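Local atomic coordinates of geranylgeranyl pyrophosphate synthase (Corynebacterium glutamicum, PDB entry 3LK5), a protein that probably makes isoprenoid diphosphates by magnesium-dependent prenyl transfer, as in other members of the FPP/GGPP synthase family. Residues Ala13-Leu18 with Pro354-Ala359; Asp19-Val24 with Tyr69-Phe74. All blocks are in the same frame, centred on the assembly; numbering follows the deposited sequence.

Interaction 1 of 2, residues Ala13-Leu18 with Pro354-Ala359; sequences AHDLDL and PDEVRA
Asp15 and Leu16 meet Glu356 and Val357 where the extended N-terminal arm passes the first turn of the last helix. Asp15 comes first, with its carboxylate beside that of Glu356: Asp15 OD1 lies 3.5 Å from Glu356 OE2, and the two planes are turned 34° against each other. The carbonyl oxygen Leu16 O is nearer still, 2.7 Å from Glu356 OE2. Two oxygens so close to OE2 could favour a raised proton affinity of the Glu356 carboxylate. The same Glu356 oxygen takes one hydrogen bond from the arm. The amide of Leu16 donates to its anti lone pair, with Leu16 N 2.8 Å from Glu356 OE2, through a distinctly bent bond of 134° at the hydrogen. A bend at chi2 in the Glu356 chain turns its carboxylate toward the arm's backbone, where Leu16 CB lies 3.6 Å from Glu356 OE2. Beyond this polar patch the contact becomes apolar. With CG anti to the backbone N (chi1 -177°), the branched end of Leu16 reaches inward, and Leu16 CD2 brushes Val357 CG1 at 4.4 Å, a light contact. Farther along, Leu18 packs on Gln360 and Leu364 of the same helix. Leu16 is thus buried between helices 65-78 and 355-369, lying on Leu68, Trp71 and Ala72 of the former and on Gln360 of the latter, so that the arm bridges two helices of an all-helical fold.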
loop_
_atom_site.group_PDB
_atom_site.type_symbol
_atom_site.label_atom_id
_atom_site.label_comp_id
_atom_site.label_asym_id
_atom_site.label_seq_id
_atom_site.Cartn_x
_atom_site.Cartn_y
_atom_site.Cartn_z
ATOM N N ALA A 13 -15.376 28.963 2.312
ATOM C CA ALA A 13 -14.572 28.350 1.243
ATOM C C ALA A 13 -13.368 29.189 0.773
ATOM O O ALA A 13 -12.656 28.782 -0.148
ATOM C CB ALA A 13 -15.473 28.014 0.053
ATOM N N HIS A 14 -13.158 30.353 1.390
ATOM C CA HIS A 14 -12.063 31.261 1.013
ATOM C C HIS A 14 -11.162 31.580 2.199
ATOM O O HIS A 14 -10.127 32.253 2.053
ATOM C CB HIS A 14 -12.602 32.556 0.384
ATOM C CG HIS A 14 -12.837 32.462 -1.095
ATOM N ND1 HIS A 14 -14.062 32.129 -1.639
ATOM C CD2 HIS A 14 -12.000 32.656 -2.144
ATOM C CE1 HIS A 14 -13.970 32.123 -2.957
ATOM N NE2 HIS A 14 -12.730 32.439 -3.290
ATOM N N ASP A 15 -11.547 31.092 3.374
ATOM C CA ASP A 15 -10.749 31.345 4.566
ATOM C C ASP A 15 -10.284 30.047 5.230
ATOM O O ASP A 15 -10.937 28.996 5.133
ATOM C CB ASP A 15 -11.470 32.309 5.547
ATOM C CG ASP A 15 -12.068 31.597 6.763
ATOM O OD1 ASP A 15 -11.660 31.925 7.898
ATOM O OD2 ASP A 15 -12.934 30.709 6.587
ATOM N N LEU A 16 -9.140 30.144 5.895
ATOM C CA LEU A 16 -8.502 29.020 6.559
ATOM C C LEU A 16 -8.822 29.043 8.058
ATOM O O LEU A 16 -8.389 29.954 8.794
ATOM C CB LEU A 16 -6.990 29.088 6.308
ATOM C CG LEU A 16 -6.062 28.003 6.831
ATOM C CD1 LEU A 16 -6.541 26.634 6.413
ATOM C CD2 LEU A 16 -4.655 28.278 6.301
ATOM N N ASP A 17 -9.605 28.062 8.503
ATOM C CA ASP A 17 -9.990 27.960 9.903
ATOM C C ASP A 17 -9.303 26.741 10.500
ATOM O O ASP A 17 -9.762 25.627 10.323
ATOM C CB ASP A 17 -11.514 27.850 10.021
ATOM C CG ASP A 17 -12.025 28.094 11.436
ATOM O OD1 ASP A 17 -11.450 27.572 12.420
ATOM O OD2 ASP A 17 -13.044 28.800 11.557
ATOM N N LEU A 18 -8.210 26.964 11.225
ATOM C CA LEU A 18 -7.369 25.865 11.696
ATOM C C LEU A 18 -8.118 24.964 12.649
ATOM O O LEU A 18 -7.989 23.741 12.579
ATOM C CB LEU A 18 -6.113 26.382 12.408
ATOM C CG LEU A 18 -5.238 27.399 11.682
ATOM C CD1 LEU A 18 -3.994 27.651 12.527
ATOM C CD2 LEU A 18 -4.860 26.932 10.277
ATOM N N PRO A 354 -3.113 35.491 -0.104
ATOM C CA PRO A 354 -4.148 36.293 0.585
ATOM C C PRO A 354 -3.753 36.479 2.049
ATOM O O PRO A 354 -3.169 35.550 2.652
ATOM C CB PRO A 354 -5.412 35.428 0.479
ATOM C CG PRO A 354 -5.177 34.546 -0.717
ATOM C CD PRO A 354 -3.681 34.295 -0.770
ATOM N N ASP A 355 -4.041 37.658 2.609
ATOM C CA ASP A 355 -3.623 38.006 3.993
ATOM C C ASP A 355 -3.987 36.963 5.029
ATOM O O ASP A 355 -3.171 36.617 5.890
ATOM C CB ASP A 355 -4.276 39.330 4.461
ATOM C CG ASP A 355 -3.618 40.547 3.875
ATOM O OD1 ASP A 355 -2.560 40.382 3.238
ATOM O OD2 ASP A 355 -4.161 41.676 4.050
ATOM N N GLU A 356 -5.235 36.505 4.976
ATOM C CA GLU A 356 -5.766 35.579 5.964
ATOM C C GLU A 356 -5.089 34.200 5.881
ATOM O O GLU A 356 -4.880 33.532 6.911
ATOM C CB GLU A 356 -7.301 35.495 5.839
ATOM C CG GLU A 356 -7.931 34.087 5.911
ATOM C CD GLU A 356 -7.945 33.500 7.321
ATOM O OE1 GLU A 356 -7.740 34.260 8.300
ATOM O OE2 GLU A 356 -8.160 32.281 7.452
ATOM N N VAL A 357 -4.780 33.766 4.661
ATOM C CA VAL A 357 -4.077 32.501 4.461
ATOM C C VAL A 357 -2.633 32.581 4.992
ATOM O O VAL A 357 -2.171 31.678 5.708
ATOM C CB VAL A 357 -4.099 32.078 2.983
ATOM C CG1 VAL A 357 -3.427 30.711 2.813
ATOM C CG2 VAL A 357 -5.573 32.015 2.470
ATOM N N ARG A 358 -1.939 33.693 4.691
ATOM C CA ARG A 358 -0.593 33.905 5.212
ATOM C C ARG A 358 -0.590 33.856 6.733
ATOM O O ARG A 358 0.271 33.207 7.345
ATOM C CB ARG A 358 -0.013 35.243 4.723
ATOM C CG ARG A 358 1.395 35.496 5.236
ATOM C CD ARG A 358 1.989 36.791 4.696
ATOM N NE ARG A 358 2.494 36.656 3.327
ATOM C CZ ARG A 358 1.963 37.309 2.292
ATOM N NH1 ARG A 358 0.919 38.106 2.502
ATOM N NH2 ARG A 358 2.453 37.174 1.059
ATOM N N ALA A 359 -1.542 34.577 7.333
ATOM C CA ALA A 359 -1.687 34.648 8.778
ATOM C C ALA A 359 -1.837 33.272 9.381
ATOM O O ALA A 359 -1.215 32.922 10.390
ATOM C CB ALA A 359 -2.905 35.554 9.164
#

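Interaction 2 of 2, residues Asp19-Val24 with Tyr69-Phe74; sequences DKFPEV and YAWAGF
Two aromatic rings carry this contact: Phe21, near the start of helix 21-43, lies over the five-membered ring of Trp71, midway along helix 65-78. The rings form an offset stack, with planes only 8° from parallel and centroids 4.3 Å apart. The slide between them brings the CE1 corner of the phenyl group over the pyrrole side of the indole, so Phe21 CE1 approaches Trp71 CD1 to 3.5 Å, while Phe21 CZ meets Trp71 CB, also at 3.5 Å. Both side chains have CG anti to the backbone N (chi1 -165° for Phe21 and 179° for Trp71), which carries each ring away from its own helix toward the other and lets them meet although their CA atoms are 9.0 Å apart. The tight part ends there. Around the buried stack the backbones stand well apart, and Asp19, Lys20 and Glu23 occupy the exposed side of the first segment without touching the second. Inside the protein the packing continues: Leu91 of helix 87-111 touches Phe21, Leu87 and Val90 of that helix touch Trp71, and the ring of Phe11 meets the indole. The stack thus joins helices 21-43 and 65-78 in the all-helical fold of the polyprenyl synthase family. No hydrogen bond or charge pair links the two segments, so their attachment rests on dispersion and the burial of apolar surface, with near-parallel ring faces giving it a definite geometry.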
loop_
_atom_site.group_PDB
_atom_site.type_symbol
_atom_site.label_atom_id
_atom_site.label_comp_id
_atom_site.label_asym_id
_atom_site.label_seq_id
_atom_site.Cartn_x
_atom_site.Cartn_y
_atom_site.Cartn_z
ATOM N N ASP A 19 -8.886 25.569 13.555
ATOM C CA ASP A 19 -9.531 24.788 14.609
ATOM C C ASP A 19 -10.714 23.937 14.148
ATOM O O ASP A 19 -10.897 22.852 14.677
ATOM C CB ASP A 19 -9.891 25.657 15.837
ATOM C CG ASP A 19 -8.648 26.181 16.572
ATOM O OD1 ASP A 19 -7.558 25.560 16.469
ATOM O OD2 ASP A 19 -8.761 27.222 17.256
ATOM N N LYS A 20 -11.491 24.397 13.168
ATOM C CA LYS A 20 -12.675 23.634 12.721
ATOM C C LYS A 20 -12.394 22.693 11.540
ATOM O O LYS A 20 -13.209 21.818 11.247
ATOM C CB LYS A 20 -13.831 24.553 12.294
ATOM C CG LYS A 20 -14.369 25.485 13.392
ATOM C CD LYS A 20 -15.673 26.148 12.952
ATOM C CE LYS A 20 -15.963 27.418 13.758
ATOM N NZ LYS A 20 -16.603 27.171 15.091
ATOM N N PHE A 21 -11.295 22.909 10.817
ATOM C CA PHE A 21 -11.060 22.083 9.623
ATOM C C PHE A 21 -11.066 20.563 9.901
ATOM O O PHE A 21 -11.621 19.827 9.102
ATOM C CB PHE A 21 -9.819 22.520 8.830
ATOM C CG PHE A 21 -9.761 21.940 7.453
ATOM C CD1 PHE A 21 -10.630 22.384 6.484
ATOM C CD2 PHE A 21 -8.844 20.947 7.143
ATOM C CE1 PHE A 21 -10.614 21.863 5.218
ATOM C CE2 PHE A 21 -8.795 20.416 5.870
ATOM C CZ PHE A 21 -9.692 20.870 4.899
ATOM N N PRO A 22 -10.471 20.090 11.022
ATOM C CA PRO A 22 -10.492 18.632 11.264
ATOM C C PRO A 22 -11.900 18.043 11.295
ATOM O O PRO A 22 -12.070 16.857 10.968
ATOM C CB PRO A 22 -9.812 18.471 12.628
ATOM C CG PRO A 22 -8.921 19.664 12.729
ATOM C CD PRO A 22 -9.600 20.786 11.994
ATOM N N GLU A 23 -12.900 18.846 11.690
ATOM C CA GLU A 23 -14.309 18.379 11.681
ATOM C C GLU A 23 -14.773 18.080 10.264
ATOM O O GLU A 23 -15.449 17.072 10.007
ATOM C CB GLU A 23 -15.239 19.436 12.322
ATOM C CG GLU A 23 -14.906 19.714 13.749
ATOM C CD GLU A 23 -15.739 20.854 14.314
ATOM O OE1 GLU A 23 -16.496 21.525 13.564
ATOM O OE2 GLU A 23 -15.639 21.049 15.513
ATOM N N VAL A 24 -14.384 18.960 9.339
ATOM C CA VAL A 24 -14.725 18.789 7.932
ATOM C C VAL A 24 -14.027 17.521 7.393
ATOM O O VAL A 24 -14.648 16.754 6.685
ATOM C CB VAL A 24 -14.305 20.042 7.101
ATOM C CG1 VAL A 24 -14.523 19.808 5.635
ATOM C CG2 VAL A 24 -15.149 21.278 7.563
ATOM N N TYR A 69 -2.824 21.308 5.679
ATOM C CA TYR A 69 -1.836 21.922 4.804
ATOM C C TYR A 69 -2.207 21.843 3.337
ATOM O O TYR A 69 -1.954 22.794 2.610
ATOM C CB TYR A 69 -0.408 21.380 5.061
ATOM C CG TYR A 69 0.318 22.152 6.150
ATOM C CD1 TYR A 69 0.765 21.512 7.291
ATOM C CD2 TYR A 69 0.556 23.537 6.011
ATOM C CE1 TYR A 69 1.443 22.216 8.290
ATOM C CE2 TYR A 69 1.229 24.240 6.979
ATOM C CZ TYR A 69 1.684 23.572 8.110
ATOM O OH TYR A 69 2.373 24.277 9.078
ATOM N N ALA A 70 -2.791 20.725 2.880
ATOM C CA ALA A 70 -3.265 20.663 1.512
ATOM C C ALA A 70 -4.321 21.762 1.244
ATOM O O ALA A 70 -4.292 22.452 0.215
ATOM C CB ALA A 70 -3.844 19.257 1.201
ATOM N N TRP A 71 -5.263 21.897 2.177
ATOM C CA TRP A 71 -6.281 22.928 2.068
ATOM C C TRP A 71 -5.689 24.338 2.044
ATOM O O TRP A 71 -6.081 25.158 1.237
ATOM C CB TRP A 71 -7.304 22.755 3.211
ATOM C CG TRP A 71 -8.423 23.783 3.250
ATOM C CD1 TRP A 71 -8.720 24.611 4.310
ATOM C CD2 TRP A 71 -9.415 24.046 2.247
ATOM N NE1 TRP A 71 -9.801 25.397 4.004
ATOM C CE2 TRP A 71 -10.258 25.068 2.756
ATOM C CE3 TRP A 71 -9.673 23.529 0.972
ATOM C CZ2 TRP A 71 -11.325 25.601 2.017
ATOM C CZ3 TRP A 71 -10.739 24.051 0.232
ATOM C CH2 TRP A 71 -11.555 25.084 0.771
ATOM N N ALA A 72 -4.718 24.584 2.905
ATOM C CA ALA A 72 -4.029 25.877 2.944
ATOM C C ALA A 72 -3.300 26.147 1.648
ATOM O O ALA A 72 -3.273 27.290 1.187
ATOM C CB ALA A 72 -3.056 25.909 4.107
ATOM N N GLY A 73 -2.672 25.123 1.076
ATOM C CA GLY A 73 -2.023 25.282 -0.247
ATOM C C GLY A 73 -2.991 25.649 -1.353
ATOM O O GLY A 73 -2.708 26.513 -2.214
ATOM N N PHE A 74 -4.151 25.008 -1.333
ATOM C CA PHE A 74 -5.230 25.339 -2.281
ATOM C C PHE A 74 -5.665 26.796 -2.107
ATOM O O PHE A 74 -5.771 27.537 -3.090
ATOM C CB PHE A 74 -6.421 24.382 -2.073
ATOM C CG PHE A 74 -7.613 24.689 -2.945
ATOM C CD1 PHE A 74 -7.658 24.252 -4.263
ATOM C CD2 PHE A 74 -8.692 25.423 -2.429
ATOM C CE1 PHE A 74 -8.748 24.542 -5.085
ATOM C CE2 PHE A 74 -9.791 25.722 -3.222
ATOM C CZ PHE A 74 -9.817 25.290 -4.571
#

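In the fold
The two contacts illustrate how an N-terminal arm is fastened to a helical bundle at neighbouring points. Interaction 1 ties residues 13-18 to the last helix, and interaction 2 follows as the chain enters helix 21-43. Because residues 19-24 and 69-74 both lie between 13-18 and 354-359, the second is nested within the long loop closed by the first. Their centres are 10 Å apart and they share packing: Leu16 CD1 lies 3.6 Å from Trp71 CD1, and Leu16 CD2 lies 3.6 Å from Ala72 CB. Both lie away from the magnesium-binding residues Asp108, Asp112 and Asp194 and are packing contacts between the N-terminal arm, helix 65-78 and the last helix.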